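Local coordinates for Pgp2 (Campylobacter jejuni subsp. jejuni, PDB 6XJ6), which helps set the helical cell shape of its bacterium, binding peptidoglycan through a pocket on an accessory NTF2-like domain and probably trimming it as an LD-carboxypeptidase, at residues 75-79 / 239-243; 195-199 / 215-219. The contacts are given in a common frame with arbitrary orientation. Residue numbers count along the deposited sequence, not the author numbering.

Interaction 1 of 2, residues 75-79 / 239-243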
loop_
_atom_site.group_PDB
_atom_site.type_symbol
_atom_site.label_atom_id
_atom_site.label_comp_id
_atom_site.label_asym_id
_atom_site.label_seq_id
_atom_site.Cartn_x
_atom_site.Cartn_y
_atom_site.Cartn_z
ATOM N N PRO A 75 5.848 -2.446 11.458
ATOM C CA PRO A 75 4.576 -1.901 10.971
ATOM C C PRO A 75 3.729 -2.918 10.221
ATOM O O PRO A 75 4.229 -3.771 9.479
ATOM C CB PRO A 75 4.986 -0.739 10.059
ATOM C CG PRO A 75 6.416 -0.881 9.812
ATOM C CD PRO A 75 7.015 -1.814 10.820
ATOM N N VAL A 76 2.427 -2.789 10.424
ATOM C CA VAL A 76 1.405 -3.567 9.741
ATOM C C VAL A 76 0.814 -2.689 8.648
ATOM O O VAL A 76 0.497 -1.516 8.885
ATOM C CB VAL A 76 0.330 -4.001 10.751
ATOM C CG1 VAL A 76 -0.876 -4.620 10.068
ATOM C CG2 VAL A 76 0.938 -4.955 11.770
ATOM N N GLY A 77 0.680 -3.238 7.445
ATOM C CA GLY A 77 0.095 -2.493 6.352
ATOM C C GLY A 77 0.694 -2.912 5.026
ATOM O O GLY A 77 1.219 -4.014 4.889
ATOM N N PHE A 78 0.600 -1.997 4.063
ATOM C CA PHE A 78 1.059 -2.234 2.701
ATOM C C PHE A 78 2.044 -1.138 2.331
ATOM O O PHE A 78 1.713 0.052 2.414
ATOM C CB PHE A 78 -0.120 -2.266 1.723
ATOM C CG PHE A 78 0.184 -2.969 0.435
ATOM C CD1 PHE A 78 -0.047 -4.328 0.300
ATOM C CD2 PHE A 78 0.687 -2.272 -0.647
ATOM C CE1 PHE A 78 0.220 -4.974 -0.891
ATOM C CE2 PHE A 78 0.958 -2.918 -1.837
ATOM C CZ PHE A 78 0.728 -4.274 -1.953
ATOM N N TYR A 79 3.240 -1.551 1.916
ATOM C CA TYR A 79 4.384 -0.687 1.676
ATOM C C TYR A 79 5.043 -1.102 0.365
ATOM O O TYR A 79 4.565 -1.994 -0.348
ATOM C CB TYR A 79 5.365 -0.771 2.860
ATOM C CG TYR A 79 4.745 -0.290 4.143
ATOM C CD1 TYR A 79 4.089 -1.170 4.995
ATOM C CD2 TYR A 79 4.775 1.052 4.481
ATOM C CE1 TYR A 79 3.484 -0.731 6.148
ATOM C CE2 TYR A 79 4.180 1.504 5.643
ATOM C CZ TYR A 79 3.532 0.611 6.469
ATOM O OH TYR A 79 2.921 1.062 7.605
ATOM N N SER A 239 -4.535 -2.968 -3.770
ATOM C CA SER A 239 -3.961 -3.949 -2.875
ATOM C C SER A 239 -4.684 -3.983 -1.536
ATOM O O SER A 239 -5.050 -2.932 -0.999
ATOM C CB SER A 239 -2.498 -3.586 -2.610
ATOM O OG SER A 239 -1.780 -3.432 -3.822
ATOM N N PRO A 240 -4.848 -5.164 -0.946
ATOM C CA PRO A 240 -5.421 -5.236 0.399
ATOM C C PRO A 240 -4.448 -4.656 1.412
ATOM O O PRO A 240 -3.232 -4.772 1.260
ATOM C CB PRO A 240 -5.614 -6.745 0.612
ATOM C CG PRO A 240 -4.555 -7.366 -0.209
ATOM C CD PRO A 240 -4.431 -6.494 -1.433
ATOM N N TYR A 241 -5.006 -4.029 2.444
ATOM C CA TYR A 241 -4.223 -3.244 3.399
ATOM C C TYR A 241 -4.429 -3.791 4.807
ATOM O O TYR A 241 -5.445 -3.477 5.454
ATOM C CB TYR A 241 -4.610 -1.762 3.336
ATOM C CG TYR A 241 -3.588 -0.869 4.009
ATOM C CD1 TYR A 241 -3.597 -0.684 5.384
ATOM C CD2 TYR A 241 -2.583 -0.245 3.275
ATOM C CE1 TYR A 241 -2.667 0.111 6.000
ATOM C CE2 TYR A 241 -1.643 0.543 3.885
ATOM C CZ TYR A 241 -1.680 0.718 5.250
ATOM O OH TYR A 241 -0.750 1.507 5.893
ATOM N N PRO A 242 -3.517 -4.619 5.317
ATOM C CA PRO A 242 -3.691 -5.157 6.674
ATOM C C PRO A 242 -3.723 -4.044 7.702
ATOM O O PRO A 242 -2.985 -3.065 7.602
ATOM C CB PRO A 242 -2.461 -6.050 6.866
ATOM C CG PRO A 242 -2.020 -6.406 5.471
ATOM C CD PRO A 242 -2.330 -5.192 4.651
ATOM N N ASN A 243 -4.570 -4.220 8.712
ATOM C CA ASN A 243 -4.674 -3.229 9.770
ATOM C C ASN A 243 -5.192 -3.901 11.033
ATOM O O ASN A 243 -5.739 -5.006 10.994
ATOM C CB ASN A 243 -5.596 -2.083 9.350
ATOM C CG ASN A 243 -7.013 -2.530 9.171
ATOM O OD1 ASN A 243 -7.807 -2.486 10.106
ATOM N ND2 ASN A 243 -7.341 -2.982 7.969
HETATM O O HOH W 1 -2.227 -0.920 9.288
HETATM O O HOH W 2 -0.197 1.303 8.377
#
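Tyr241 lays its ring face over Gly77, whose CA sits 4.0 Å from the ring centroid (CH-pi) and 3.4 Å from Pro242 O (CA-H...O). Glycine fits: a CB would clash with Tyr241 OH and, at these backbone angles, with the preceding carbonyl. Phe78, its CB directed toward 239-243 and 3.5 Å from Tyr241 CD2, covers Ser239 with a wide, flat ring, Ser239 CB lying 3.5 Å from the centroid; Ser239 OG hydrogen-bonds to Tyr23 OH. At this domain interface, edge strand 77-80 of the catalytic domain's mixed sheet meets the end region of NTF2-domain strand 232-240. Each pairs within its own sheet (Gly77 with Thr160, Ser239 with Arg251); side chains, the Gly77 contact and two waters join the segments. Val76 CG1 packs 3.8 Å from Pro242 CB. One water bridges Val76 O and Pro242 O, 2.8 Å from each; another lies 2.9 Å from Val76 O, 2.6 Å from Tyr241 OH and 3.2 Å from Tyr79 OH, hydroxyls that also hydrogen-bond to Asn103 and Asp106, respectively.

Interaction 2 of 2, residues 195-199 / 215-219; sequences YLSFY and FASMK
Residues 215-219 form a regular alpha-helical turn, closed by Lys219 N to Phe215 O at 2.9 Å. Facing it, 195-199 begins helical, with Phe198 N 3.2 Å from Tyr195 O, and includes a type I beta turn from Leu196 to Tyr199, with Tyr199 N 3.1 Å from Leu196 O; Tyr199 is extended (phi -113°, psi 141°). The backbones come nearest at Leu196 and Ala216, whose CA atoms are 6.8 Å apart. Leu196, in the mt rotamer, spreads its branches over the helix: CD1 lies 3.5 Å from Ala216 CB, a small residue that admits close approach, and CD2 lies 3.6 Å from Phe215 CE2. Phe215 (chi1 t, chi2 75°) points its ring edge at the face of Tyr199 (chi1 m, chi2 -94°), a T-shaped pair with centroids 5.1 Å apart and planes at 60°. Tyr195 (chi1 t, chi2 -100°) carries its hydroxyl to Lys219, whose long chain (mmtt) lets NZ donate to Tyr195 OH at 3.1 Å. Together, the rings, Leu196 on Ala216 and the Lys219-Tyr195 hydrogen bond join the end of the short helix 192-196 to helix 212-223 within the NTF2-like domain. Phe204 meets both Tyr199 and Phe215 edge-to-face, and Tyr199 OH hydrogen-bonds to Glu286 and Trp183. Tyr195 packs on Trp183, Ala186 and Trp187 of helix 170-188 and meets Phe223 of helix 212-223 edge-to-face; Tyr199 touches Ile283 of strand 281-283.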
loop_
_atom_site.group_PDB
_atom_site.type_symbol
_atom_site.label_atom_id
_atom_site.label_comp_id
_atom_site.label_asym_id
_atom_site.label_seq_id
_atom_site.Cartn_x
_atom_site.Cartn_y
_atom_site.Cartn_z
ATOM N N TYR A 195 -18.191 14.210 -5.307
ATOM C CA TYR A 195 -16.773 14.080 -4.982
ATOM C C TYR A 195 -16.571 13.905 -3.482
ATOM O O TYR A 195 -15.883 12.978 -3.039
ATOM C CB TYR A 195 -16.045 15.322 -5.502
ATOM C CG TYR A 195 -14.588 15.470 -5.115
ATOM C CD1 TYR A 195 -14.223 16.303 -4.065
ATOM C CD2 TYR A 195 -13.578 14.826 -5.825
ATOM C CE1 TYR A 195 -12.903 16.470 -3.712
ATOM C CE2 TYR A 195 -12.244 14.988 -5.476
ATOM C CZ TYR A 195 -11.918 15.817 -4.423
ATOM O OH TYR A 195 -10.599 15.997 -4.061
ATOM N N LEU A 196 -17.191 14.771 -2.681
ATOM C CA LEU A 196 -17.009 14.724 -1.235
ATOM C C LEU A 196 -17.600 13.474 -0.599
ATOM O O LEU A 196 -17.168 13.089 0.492
ATOM C CB LEU A 196 -17.617 15.966 -0.584
ATOM C CG LEU A 196 -16.935 17.294 -0.907
ATOM C CD1 LEU A 196 -17.734 18.452 -0.337
ATOM C CD2 LEU A 196 -15.510 17.305 -0.364
ATOM N N SER A 197 -18.569 12.827 -1.245
ATOM C CA SER A 197 -19.149 11.610 -0.686
ATOM C C SER A 197 -18.138 10.476 -0.569
ATOM O O SER A 197 -18.419 9.487 0.118
ATOM C CB SER A 197 -20.330 11.147 -1.542
ATOM O OG SER A 197 -19.896 10.547 -2.750
ATOM N N PHE A 198 -16.982 10.584 -1.218
ATOM C CA PHE A 198 -15.976 9.535 -1.173
ATOM C C PHE A 198 -14.920 9.770 -0.106
ATOM O O PHE A 198 -13.927 9.042 -0.068
ATOM C CB PHE A 198 -15.317 9.372 -2.544
ATOM C CG PHE A 198 -16.241 8.811 -3.581
ATOM C CD1 PHE A 198 -16.810 9.631 -4.534
ATOM C CD2 PHE A 198 -16.563 7.466 -3.578
ATOM C CE1 PHE A 198 -17.664 9.118 -5.480
ATOM C CE2 PHE A 198 -17.423 6.945 -4.521
ATOM C CZ PHE A 198 -17.978 7.773 -5.473
ATOM N N TYR A 199 -15.118 10.753 0.766
ATOM C CA TYR A 199 -14.203 11.023 1.866
ATOM C C TYR A 199 -14.899 10.720 3.183
ATOM O O TYR A 199 -16.101 10.960 3.331
ATOM C CB TYR A 199 -13.704 12.471 1.819
ATOM C CG TYR A 199 -12.865 12.714 0.583
ATOM C CD1 TYR A 199 -11.485 12.590 0.615
ATOM C CD2 TYR A 199 -13.463 13.036 -0.627
ATOM C CE1 TYR A 199 -10.720 12.784 -0.522
ATOM C CE2 TYR A 199 -12.711 13.228 -1.765
ATOM C CZ TYR A 199 -11.345 13.107 -1.715
ATOM O OH TYR A 199 -10.598 13.292 -2.853
ATOM N N PHE A 215 -12.412 21.369 4.461
ATOM C CA PHE A 215 -12.067 20.695 3.213
ATOM C C PHE A 215 -13.220 20.768 2.220
ATOM O O PHE A 215 -13.013 21.061 1.038
ATOM C CB PHE A 215 -11.710 19.244 3.530
ATOM C CG PHE A 215 -11.449 18.388 2.323
ATOM C CD1 PHE A 215 -10.263 18.497 1.611
ATOM C CD2 PHE A 215 -12.375 17.439 1.919
ATOM C CE1 PHE A 215 -10.021 17.696 0.509
ATOM C CE2 PHE A 215 -12.128 16.627 0.820
ATOM C CZ PHE A 215 -10.953 16.753 0.120
ATOM N N ALA A 216 -14.446 20.532 2.690
ATOM C CA ALA A 216 -15.610 20.601 1.813
ATOM C C ALA A 216 -15.762 21.989 1.205
ATOM O O ALA A 216 -16.008 22.132 0.002
ATOM C CB ALA A 216 -16.865 20.232 2.603
ATOM N N SER A 217 -15.651 23.030 2.032
ATOM C CA SER A 217 -15.802 24.391 1.531
ATOM C C SER A 217 -14.650 24.774 0.609
ATOM O O SER A 217 -14.852 25.489 -0.379
ATOM C CB SER A 217 -15.915 25.361 2.703
ATOM O OG SER A 217 -17.066 25.072 3.479
ATOM N N MET A 218 -13.437 24.304 0.910
ATOM C CA MET A 218 -12.301 24.570 0.033
ATOM C C MET A 218 -12.514 23.948 -1.337
ATOM O O MET A 218 -12.253 24.583 -2.366
ATOM C CB MET A 218 -11.018 24.006 0.646
ATOM C CG MET A 218 -9.782 24.180 -0.235
ATOM S SD MET A 218 -8.377 23.180 0.272
ATOM C CE MET A 218 -8.873 21.543 -0.262
ATOM N N LYS A 219 -12.966 22.698 -1.369
ATOM C CA LYS A 219 -13.155 22.030 -2.650
ATOM C C LYS A 219 -14.274 22.681 -3.444
ATOM O O LYS A 219 -14.160 22.838 -4.665
ATOM C CB LYS A 219 -13.426 20.541 -2.441
ATOM C CG LYS A 219 -12.198 19.766 -2.004
ATOM C CD LYS A 219 -11.188 19.651 -3.143
ATOM C CE LYS A 219 -9.954 18.870 -2.730
ATOM N NZ LYS A 219 -9.053 18.624 -3.888
#

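The two contacts work at different levels of the fold: interaction 1 joins the catalytic domain to the NTF2-like domain, whereas interaction 2 is internal to the latter. Their centres are 25 Å apart and their nearest atoms about 15 Å, so they do not touch. The centre of interaction 1 is about 6 Å from the centre of the chain, that of interaction 2 about 23 Å. Sequence links them, since helix 212-223, which supplies one side of interaction 2, is followed by strand 232-240, which leads into interaction 1; both segments of interaction 2 lie between residues 79 and 239. Both contacts lie away from the predicted catalytic residues His119 and Cys136.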